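Side-chain contacts in galactose mutarotase-like protein (Clostridium acetobutylicum, PDB 3OS7), which probably binds carbohydrate and may interconvert the alpha and beta anomers of aldose sugars: residues 126-131 with 160-165; 21-26 with 30-35; 41-46 with 334-339; 182-187 with 275-280. One frame throughout, in Å; residues are numbered along the deposited sequence. Where two conformers were deposited one is given.

Contact 1 of 4, residues 126-131 with 160-165; sequences QDKALV and SSKGLK
Two lysine ammonium groups, those of Lys128 and Lys162, lie only 3.9 Å apart, NZ to NZ, with no direct hydrogen bond linking segments 126-131 and 160-165. The two side chains slant across one another, and Lys128 NZ comes within 3.8 Å of Lys162 CE. A final bend at chi4 (-59°) turns the otherwise extended Lys128 chain toward Lys162, which reaches in through a bend of its own at chi3. The closeness of the two charges would probably disfavour full protonation of both. Lys162 also touches a crystal neighbour, which may influence its position. Nearer the backbone the packing is apolar: Lys128 CG rests 3.8 Å from Ser160 CB.

One water bridges the backbones, donating to Asp127 O at 2.8 Å and accepting from Ser161 N at 2.9 Å. The serine hydroxyl is used locally, since Ser160 OG accepts from Lys162 N at 3.1 Å in an ST turn, within the type I beta turn running from Ser160 to Gly163. That turn connects strands 151-160 and 163-172 as a tight hairpin. Strand 128-137 pairs antiparallel with the first of these, through backbone bonds such as Ala129 with Leu159, while strand 163-172 pairs on its other side with strand 329-340.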
# COMPACT_ATOMS: atom_id res chain seq x y z
N GLN A 126 21.74 -6.27 15.21
CA GLN A 126 21.65 -5.26 16.24
C GLN A 126 20.37 -5.58 16.96
O GLN A 126 20.20 -6.72 17.43
CB GLN A 126 21.71 -3.84 15.65
CG GLN A 126 22.78 -3.71 14.54
CD GLN A 126 23.76 -2.56 14.76
OE1 GLN A 126 24.26 -1.98 13.79
NE2 GLN A 126 24.05 -2.24 16.02
N ASP A 127 19.46 -4.62 17.04
CA ASP A 127 18.16 -4.85 17.64
C ASP A 127 17.03 -4.67 16.61
O ASP A 127 15.98 -4.15 16.94
CB ASP A 127 17.94 -3.92 18.84
CG ASP A 127 18.95 -4.19 19.98
OD1 ASP A 127 19.70 -5.20 19.91
OD2 ASP A 127 19.00 -3.38 20.94
N LYS A 128 17.27 -5.11 15.37
CA LYS A 128 16.27 -5.07 14.30
C LYS A 128 15.94 -6.48 13.77
O LYS A 128 16.82 -7.35 13.77
CB LYS A 128 16.81 -4.29 13.12
CG LYS A 128 17.22 -2.85 13.48
CD LYS A 128 17.98 -2.16 12.34
CE LYS A 128 18.64 -0.86 12.83
NZ LYS A 128 17.63 0.10 13.37
N ALA A 129 14.72 -6.67 13.27
CA ALA A 129 14.33 -7.92 12.64
C ALA A 129 14.02 -7.61 11.19
O ALA A 129 13.21 -6.74 10.90
CB ALA A 129 13.12 -8.56 13.35
N LEU A 130 14.70 -8.33 10.30
CA LEU A 130 14.57 -8.16 8.87
C LEU A 130 13.97 -9.41 8.21
O LEU A 130 14.46 -10.53 8.40
CB LEU A 130 15.95 -7.85 8.25
CG LEU A 130 16.03 -7.71 6.73
CD1 LEU A 130 15.34 -6.45 6.30
CD2 LEU A 130 17.46 -7.68 6.23
N VAL A 131 12.89 -9.20 7.46
CA VAL A 131 12.27 -10.25 6.66
C VAL A 131 12.06 -9.74 5.25
O VAL A 131 11.49 -8.65 5.03
CB VAL A 131 10.95 -10.68 7.25
CG1 VAL A 131 10.25 -11.67 6.30
CG2 VAL A 131 11.13 -11.29 8.63
N SER A 160 11.98 -2.45 13.99
CA SER A 160 12.87 -1.91 15.02
C SER A 160 12.06 -1.04 15.97
O SER A 160 10.83 -0.90 15.81
CB SER A 160 14.00 -1.07 14.39
OG SER A 160 13.54 0.21 13.96
N SER A 161 12.75 -0.43 16.93
CA SER A 161 12.09 0.51 17.82
C SER A 161 11.52 1.73 17.11
O SER A 161 10.67 2.43 17.66
CB SER A 161 13.02 0.95 18.95
OG SER A 161 14.01 1.80 18.45
N LYS A 162 11.99 2.00 15.90
CA LYS A 162 11.44 3.06 15.07
C LYS A 162 10.20 2.64 14.27
O LYS A 162 9.67 3.43 13.47
CB LYS A 162 12.50 3.55 14.09
CG LYS A 162 13.70 4.19 14.78
CD LYS A 162 14.81 4.53 13.81
CE LYS A 162 15.58 3.32 13.33
NZ LYS A 162 16.59 3.73 12.30
N GLY A 163 9.74 1.41 14.48
CA GLY A 163 8.59 0.87 13.78
C GLY A 163 8.98 -0.03 12.61
O GLY A 163 10.04 -0.66 12.63
N LEU A 164 8.11 -0.08 11.62
CA LEU A 164 8.29 -0.92 10.44
C LEU A 164 8.76 -0.07 9.26
O LEU A 164 8.12 0.90 8.94
CB LEU A 164 6.99 -1.62 10.06
CG LEU A 164 7.07 -2.62 8.89
CD1 LEU A 164 7.91 -3.83 9.29
CD2 LEU A 164 5.64 -3.10 8.47
N LYS A 165 9.86 -0.47 8.64
CA LYS A 165 10.34 0.13 7.39
C LYS A 165 10.16 -0.87 6.27
O LYS A 165 10.57 -2.05 6.35
CB LYS A 165 11.81 0.53 7.51
CG LYS A 165 12.37 1.24 6.30
CD LYS A 165 13.75 1.89 6.60
CE LYS A 165 14.90 1.09 6.19
NZ LYS A 165 16.06 2.02 5.92
O HOH W 1 15.32 -1.47 17.60

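Contact 2 of 4, residues 21-26 with 30-35; sequences IRFAAG and ALIIPD
Ile21 and Ile32, like Phe23 and Ala30, form hydrogen-bonded pairs of an antiparallel beta hairpin, and Arg22 and Leu31 form the non-hydrogen-bonded pair between them. Four backbone bonds hold the register. Ile32 N gives to Ile21 O at 2.9 Å, and Ile32 O accepts the return bond from Ile21 N, while Ala30 N gives to Phe23 O at 2.8 Å, nearly straight at 169°. Weaker CA-H...O contacts fill the intervals, Arg22 CA lying 3.3 Å from Ala30 O.

The apolar contacts belong to the face carrying Ile21, Phe23, Ala30 and Ile32. The methyl of Ala30 sits over one face of the Phe23 ring, displaced toward the rim, in a CH-pi contact of 3.8 Å from CB to the ring centroid. This overlap follows from a chi1 of 56°, which places CG between the backbone N and carbonyl carbon and swings the ring across the neighbouring strand. Alongside, Ile32 CG2 packs against Ile21 CB at 3.6 Å.

On the other face, Leu31 brings CD1 over the flat guanidinium of Arg22, 4.0 Å above its plane, and CD2 to 3.8 Å from NH1. The charge is answered by a salt bridge from Arg22 NE to Glu12.

The hairpin is thus two-sided in character: its aromatic and aliphatic face packs against Val131, Val133 and Tyr157 of strands 128-137 and 151-160, whereas the reverse side sets a leucine methyl over the face of an ion-paired arginine, whose guanidinium pairs its charge through NE while one face packs on hydrocarbon.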
# COMPACT_ATOMS: atom_id res chain seq x y z
N ILE A 21 5.48 -15.84 8.63
CA ILE A 21 6.59 -15.36 9.45
C ILE A 21 6.09 -14.29 10.40
O ILE A 21 5.55 -13.25 9.96
CB ILE A 21 7.78 -14.80 8.60
CG1 ILE A 21 8.25 -15.76 7.50
CG2 ILE A 21 8.93 -14.37 9.53
CD1 ILE A 21 8.94 -16.99 7.99
N ARG A 22 6.25 -14.54 11.70
CA ARG A 22 5.99 -13.56 12.75
C ARG A 22 7.34 -12.98 13.18
O ARG A 22 8.31 -13.72 13.35
CB ARG A 22 5.34 -14.24 13.92
CG ARG A 22 4.47 -13.39 14.76
CD ARG A 22 3.68 -14.26 15.76
NE ARG A 22 2.79 -15.24 15.14
CZ ARG A 22 1.51 -15.02 14.80
NH1 ARG A 22 0.94 -13.84 14.96
NH2 ARG A 22 0.81 -16.00 14.27
N PHE A 23 7.43 -11.67 13.32
CA PHE A 23 8.72 -11.04 13.66
C PHE A 23 8.51 -9.87 14.60
O PHE A 23 7.47 -9.21 14.55
CB PHE A 23 9.58 -10.72 12.40
CG PHE A 23 8.93 -9.83 11.34
CD1 PHE A 23 7.85 -10.26 10.59
CD2 PHE A 23 9.50 -8.60 11.01
CE1 PHE A 23 7.31 -9.47 9.59
CE2 PHE A 23 8.93 -7.79 10.03
CZ PHE A 23 7.83 -8.22 9.32
N ALA A 24 9.51 -9.63 15.45
CA ALA A 24 9.38 -8.73 16.57
C ALA A 24 10.70 -8.02 16.81
O ALA A 24 11.77 -8.65 16.77
CB ALA A 24 8.96 -9.53 17.82
N ALA A 25 10.62 -6.72 17.07
CA ALA A 25 11.78 -5.96 17.52
C ALA A 25 11.29 -4.65 18.09
O ALA A 25 10.28 -4.13 17.63
CB ALA A 25 12.76 -5.71 16.34
N GLY A 26 11.97 -4.17 19.12
CA GLY A 26 11.72 -2.84 19.68
C GLY A 26 10.32 -2.60 20.21
O GLY A 26 9.86 -1.46 20.22
N ALA A 30 5.03 -8.05 14.00
CA ALA A 30 4.39 -8.12 12.70
C ALA A 30 4.16 -9.57 12.26
O ALA A 30 4.80 -10.51 12.75
CB ALA A 30 5.18 -7.39 11.64
N LEU A 31 3.26 -9.73 11.31
CA LEU A 31 2.95 -11.05 10.74
C LEU A 31 2.85 -10.88 9.24
O LEU A 31 2.08 -10.06 8.77
CB LEU A 31 1.64 -11.58 11.32
CG LEU A 31 1.13 -12.91 10.75
CD1 LEU A 31 2.17 -14.02 10.97
CD2 LEU A 31 -0.22 -13.23 11.41
N ILE A 32 3.62 -11.68 8.48
CA ILE A 32 3.60 -11.64 7.06
C ILE A 32 3.19 -13.00 6.48
O ILE A 32 3.55 -14.06 7.03
CB ILE A 32 4.97 -11.16 6.48
CG1 ILE A 32 4.86 -10.83 4.98
CG2 ILE A 32 6.09 -12.19 6.73
CD1 ILE A 32 6.15 -10.15 4.43
N ILE A 33 2.40 -12.95 5.40
CA ILE A 33 1.87 -14.16 4.74
C ILE A 33 2.44 -14.28 3.31
O ILE A 33 1.85 -13.75 2.35
CB ILE A 33 0.34 -14.17 4.65
CG1 ILE A 33 -0.34 -13.74 5.97
CG2 ILE A 33 -0.13 -15.59 4.23
CD1 ILE A 33 -0.06 -14.63 7.15
N PRO A 34 3.57 -14.98 3.16
CA PRO A 34 4.18 -15.10 1.84
C PRO A 34 3.26 -15.65 0.75
O PRO A 34 3.24 -15.09 -0.36
CB PRO A 34 5.39 -16.01 2.09
CG PRO A 34 5.72 -15.79 3.53
CD PRO A 34 4.39 -15.59 4.21
N ASP A 35 2.46 -16.66 1.07
CA ASP A 35 1.54 -17.27 0.10
C ASP A 35 0.46 -16.35 -0.48
O ASP A 35 -0.09 -16.66 -1.53
CB ASP A 35 0.83 -18.46 0.72
CG ASP A 35 1.66 -19.75 0.66
OD1 ASP A 35 2.67 -19.78 -0.07
OD2 ASP A 35 1.30 -20.72 1.34

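Contact 3 of 4, residues 41-46 with 334-339; sequences VELKDT and CKLYIE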
# COMPACT_ATOMS: atom_id res chain seq x y z
N VAL A 41 -0.08 -8.53 7.44
CA VAL A 41 -1.47 -8.42 7.88
C VAL A 41 -1.63 -7.95 9.30
O VAL A 41 -2.74 -7.61 9.72
CB VAL A 41 -2.23 -9.76 7.72
CG1 VAL A 41 -2.29 -10.13 6.26
CG2 VAL A 41 -1.63 -10.91 8.59
N GLU A 42 -0.54 -7.89 10.05
CA GLU A 42 -0.55 -7.39 11.40
C GLU A 42 0.72 -6.61 11.72
O GLU A 42 1.79 -7.03 11.36
CB GLU A 42 -0.69 -8.56 12.38
CG GLU A 42 -1.14 -8.08 13.75
CD GLU A 42 -1.47 -9.22 14.68
OE1 GLU A 42 -0.60 -10.10 14.83
OE2 GLU A 42 -2.60 -9.23 15.24
N LEU A 43 0.56 -5.46 12.37
CA LEU A 43 1.67 -4.68 12.93
C LEU A 43 1.16 -4.07 14.23
O LEU A 43 0.23 -3.24 14.20
CB LEU A 43 2.11 -3.57 12.02
CG LEU A 43 3.22 -2.67 12.59
CD1 LEU A 43 4.54 -3.47 12.85
CD2 LEU A 43 3.47 -1.46 11.71
N LYS A 44 1.68 -4.53 15.35
CA LYS A 44 1.15 -4.07 16.63
C LYS A 44 2.25 -3.72 17.61
O LYS A 44 3.39 -4.11 17.42
CB LYS A 44 0.20 -5.12 17.21
CG LYS A 44 0.84 -6.46 17.46
CD LYS A 44 -0.21 -7.54 17.78
CE LYS A 44 0.48 -8.79 18.27
NZ LYS A 44 -0.48 -9.78 18.82
N ASP A 45 1.89 -2.99 18.65
CA ASP A 45 2.77 -2.73 19.82
C ASP A 45 1.93 -3.15 21.01
O ASP A 45 1.07 -2.40 21.47
CB ASP A 45 3.15 -1.23 19.89
CG ASP A 45 4.14 -0.89 21.06
OD1 ASP A 45 4.03 -1.46 22.16
OD2 ASP A 45 5.02 -0.01 20.88
N THR A 46 2.13 -4.38 21.48
CA THR A 46 1.22 -4.94 22.48
C THR A 46 1.27 -4.14 23.80
O THR A 46 0.23 -3.97 24.45
CB THR A 46 1.48 -6.45 22.72
OG1 THR A 46 2.83 -6.63 23.14
CG2 THR A 46 1.24 -7.25 21.45
N CYS A 334 8.46 3.18 2.66
CA CYS A 334 7.45 3.70 3.59
C CYS A 334 7.79 3.26 4.99
O CYS A 334 8.53 2.27 5.17
CB CYS A 334 6.06 3.22 3.24
SG CYS A 334 5.44 3.82 1.66
N LYS A 335 7.33 4.01 5.98
CA LYS A 335 7.53 3.69 7.37
C LYS A 335 6.21 3.77 8.10
O LYS A 335 5.41 4.64 7.83
CB LYS A 335 8.55 4.65 8.00
CG LYS A 335 9.93 4.52 7.42
CD LYS A 335 10.87 5.57 8.00
CE LYS A 335 12.24 5.50 7.33
NZ LYS A 335 13.19 6.50 7.90
N LEU A 336 6.00 2.84 9.02
CA LEU A 336 4.81 2.86 9.86
C LEU A 336 5.29 2.82 11.32
O LEU A 336 6.07 1.95 11.69
CB LEU A 336 3.95 1.62 9.57
CG LEU A 336 3.10 1.65 8.33
CD1 LEU A 336 2.50 0.23 8.10
CD2 LEU A 336 1.98 2.68 8.49
N TYR A 337 4.79 3.74 12.13
CA TYR A 337 5.17 3.81 13.54
C TYR A 337 4.10 4.51 14.35
O TYR A 337 3.18 5.13 13.81
CB TYR A 337 6.52 4.55 13.73
CG TYR A 337 6.70 5.87 13.00
CD1 TYR A 337 7.12 5.89 11.68
CD2 TYR A 337 6.54 7.10 13.66
CE1 TYR A 337 7.32 7.09 11.01
CE2 TYR A 337 6.75 8.29 13.01
CZ TYR A 337 7.13 8.29 11.67
OH TYR A 337 7.36 9.45 10.97
N ILE A 338 4.24 4.42 15.66
CA ILE A 338 3.30 5.00 16.61
C ILE A 338 4.04 6.06 17.40
O ILE A 338 5.22 5.88 17.76
CB ILE A 338 2.79 3.91 17.60
CG1 ILE A 338 2.19 2.73 16.85
CG2 ILE A 338 1.76 4.51 18.61
CD1 ILE A 338 2.14 1.41 17.67
N GLU A 339 3.38 7.17 17.69
CA GLU A 339 4.02 8.19 18.54
C GLU A 339 3.00 8.86 19.44
O GLU A 339 1.78 8.79 19.19
CB GLU A 339 4.82 9.20 17.69
CG GLU A 339 4.00 9.98 16.75
CD GLU A 339 4.77 10.93 15.83
OE1 GLU A 339 5.97 10.73 15.53
OE2 GLU A 339 4.13 11.90 15.38
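Leu43 and Leu336 supply one half of this contact and Asp45 and Ile338 the other, all four buried and all directing their CB atoms toward the facing strand. The leucine pair is purely apolar. Leu43 CD2 lies 3.8 Å from Leu336 CB and 4.1 Å from Leu336 CD1, so a single methyl branch meets both the root and one tip of its partner, and the two side chains cross at a slant. Leu43 has CG anti to the backbone N (chi1 177°), which carries its methyls out across the gap. Further along, the extended arm of Ile338 delivers CD1 to 3.6 Å from Asp45 CB, touching the methylene rather than the carboxylate.

Backbones stand well apart, with CA atoms 8.7 Å from Leu43 to Leu336, and the touching parts run only 21° from parallel. This is face-to-face packing between sheets in the beta-sandwich fold of the galactose mutarotase family: strand 39-45 belongs to the small N-terminal antiparallel sheet, whereas strand 329-340 lies between strands 163-172 and 273-279. Leu164 and Tyr277 on those flanking strands touch Leu43 and Leu336, respectively.

The touching side chains share no polar bond. Asp45 OD1 accepts from the backbone N of Lys48, a bond within the connection to strand 50-51. Ile338 N is hydrogen-bonded to the hydroxyl of Tyr28, which thereby gives the N-terminal sheet a polar connection to strand 329-340.

Contact 4 of 4, residues 182-187 with 275-280; sequences VGYHSA and VVYEMS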
# COMPACT_ATOMS: atom_id res chain seq x y z
N VAL A 182 3.39 1.42 -9.32
CA VAL A 182 3.35 0.61 -8.12
C VAL A 182 2.57 1.37 -7.05
O VAL A 182 2.62 2.59 -6.98
CB VAL A 182 4.78 0.38 -7.57
CG1 VAL A 182 4.75 -0.49 -6.26
CG2 VAL A 182 5.67 -0.27 -8.60
N GLY A 183 1.92 0.63 -6.16
CA GLY A 183 1.30 1.24 -5.00
C GLY A 183 0.92 0.18 -3.98
O GLY A 183 1.31 -0.98 -4.11
N TYR A 184 0.20 0.63 -2.95
CA TYR A 184 -0.29 -0.25 -1.93
C TYR A 184 -1.73 0.07 -1.60
O TYR A 184 -2.14 1.21 -1.61
CB TYR A 184 0.49 -0.12 -0.65
CG TYR A 184 1.78 -0.87 -0.64
CD1 TYR A 184 2.93 -0.31 -1.15
CD2 TYR A 184 1.86 -2.14 -0.08
CE1 TYR A 184 4.11 -1.01 -1.14
CE2 TYR A 184 3.00 -2.84 -0.06
CZ TYR A 184 4.15 -2.27 -0.56
OH TYR A 184 5.33 -2.99 -0.53
N HIS A 185 -2.49 -0.97 -1.27
CA HIS A 185 -3.89 -0.80 -0.86
C HIS A 185 -4.01 -0.89 0.67
O HIS A 185 -4.91 -1.53 1.20
CB HIS A 185 -4.69 -1.87 -1.55
CG HIS A 185 -6.14 -1.54 -1.71
ND1 HIS A 185 -6.99 -1.41 -0.64
CD2 HIS A 185 -6.90 -1.39 -2.82
CE1 HIS A 185 -8.21 -1.16 -1.07
NE2 HIS A 185 -8.19 -1.14 -2.40
N SER A 186 -3.13 -0.18 1.36
CA SER A 186 -2.92 -0.38 2.79
C SER A 186 -4.18 -0.14 3.65
O SER A 186 -4.83 0.90 3.55
CB SER A 186 -1.80 0.56 3.24
OG SER A 186 -0.71 0.45 2.33
N ALA A 187 -4.49 -1.12 4.50
CA ALA A 187 -5.73 -1.17 5.29
C ALA A 187 -5.47 -0.95 6.78
O ALA A 187 -4.79 -1.77 7.42
CB ALA A 187 -6.44 -2.51 5.06
N VAL A 275 -0.88 7.25 14.74
CA VAL A 275 -0.27 6.28 13.84
C VAL A 275 0.24 7.03 12.62
O VAL A 275 -0.48 7.84 12.05
CB VAL A 275 -1.26 5.18 13.40
CG1 VAL A 275 -0.68 4.36 12.24
CG2 VAL A 275 -1.59 4.25 14.62
N VAL A 276 1.51 6.83 12.28
CA VAL A 276 2.14 7.57 11.19
C VAL A 276 2.51 6.63 10.04
O VAL A 276 3.13 5.57 10.26
CB VAL A 276 3.41 8.30 11.67
CG1 VAL A 276 4.03 9.10 10.51
CG2 VAL A 276 3.12 9.23 12.86
N TYR A 277 2.17 7.04 8.83
CA TYR A 277 2.47 6.32 7.60
C TYR A 277 3.26 7.27 6.71
O TYR A 277 2.70 8.08 5.96
CB TYR A 277 1.16 5.89 6.93
CG TYR A 277 1.24 4.96 5.73
CD1 TYR A 277 2.36 4.20 5.44
CD2 TYR A 277 0.12 4.81 4.89
CE1 TYR A 277 2.35 3.30 4.37
CE2 TYR A 277 0.13 3.95 3.82
CZ TYR A 277 1.24 3.21 3.55
OH TYR A 277 1.24 2.31 2.49
N GLU A 278 4.58 7.20 6.82
CA GLU A 278 5.49 8.08 6.08
C GLU A 278 5.88 7.43 4.75
O GLU A 278 6.20 6.25 4.68
CB GLU A 278 6.73 8.36 6.94
CG GLU A 278 7.68 9.37 6.38
CD GLU A 278 8.75 9.86 7.39
OE1 GLU A 278 8.81 9.38 8.55
OE2 GLU A 278 9.51 10.76 7.00
N MSE A 279 5.83 8.22 3.70
CA MSE A 279 6.06 7.73 2.35
C MSE A 279 7.19 8.50 1.70
O MSE A 279 7.24 9.73 1.81
CB MSE A 279 4.80 7.94 1.51
CG MSE A 279 3.57 7.38 2.09
SE MSE A 279 1.95 8.17 1.37
CE MSE A 279 0.83 7.41 2.70
N SER A 280 8.05 7.80 0.99
CA SER A 280 9.14 8.45 0.24
C SER A 280 8.59 9.20 -0.97
O SER A 280 7.44 8.99 -1.41
CB SER A 280 10.20 7.43 -0.19
OG SER A 280 9.72 6.58 -1.22
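Tyr184 comes nearest to Tyr277 with its methylene, Tyr184 CB lying 4.0 Å from Tyr277 OH. The phenol oxygen of Tyr184 is committed to Thr168, on strand 163-172. Next along the chain, at His185 the CB points away from segment 275-280; its NE2 is hydrogen-bonded to a tartaric acid molecule, probably from the crystallisation liquor, and its ring meets that of His109.

Ser186 makes the hydrogen bond that joins the two segments: OG and Tyr277 OH are 2.7 Å apart, and either hydroxyl could be the donor. The serine methylene adds packing, Ser186 CB standing 3.6 Å from Tyr277 OH and 3.9 Å from CE2 of the same ring. Tyr277 spans the 9.9 Å between its CA and that of Ser186 because its ring projects anti to the backbone N (chi1 -172°). Phe188, Pro302 and Leu336 also touch this tyrosine.

Chemically, two buried hydroxyls share one short hydrogen bond. It fixes the phenol end of Tyr277 against strand 178-189 and so joins that strand to strand 273-279 across the interior of the protein.

From the N terminus, contact 2 closes first, a short hairpin within the N-terminal sheet. The next strand of that sheet, 39-45, opens contact 3, whose partner segment lies almost at the C terminus, so its long loop encloses both remaining contacts. Inside it, contact 1 closes before contact 4 opens; the two are in series and do not touch. Contacts 1 and 2 meet where Ala129 and Val131 pack on Ala24 and Phe23. Strand 329-340 joins the rest: Leu336 N probably bonds to Leu164 O of contact 1, and Lys335 N to Glu278 O of contact 4. Contacts 2 and 3 share neighbouring strands through Leu31 and Val41.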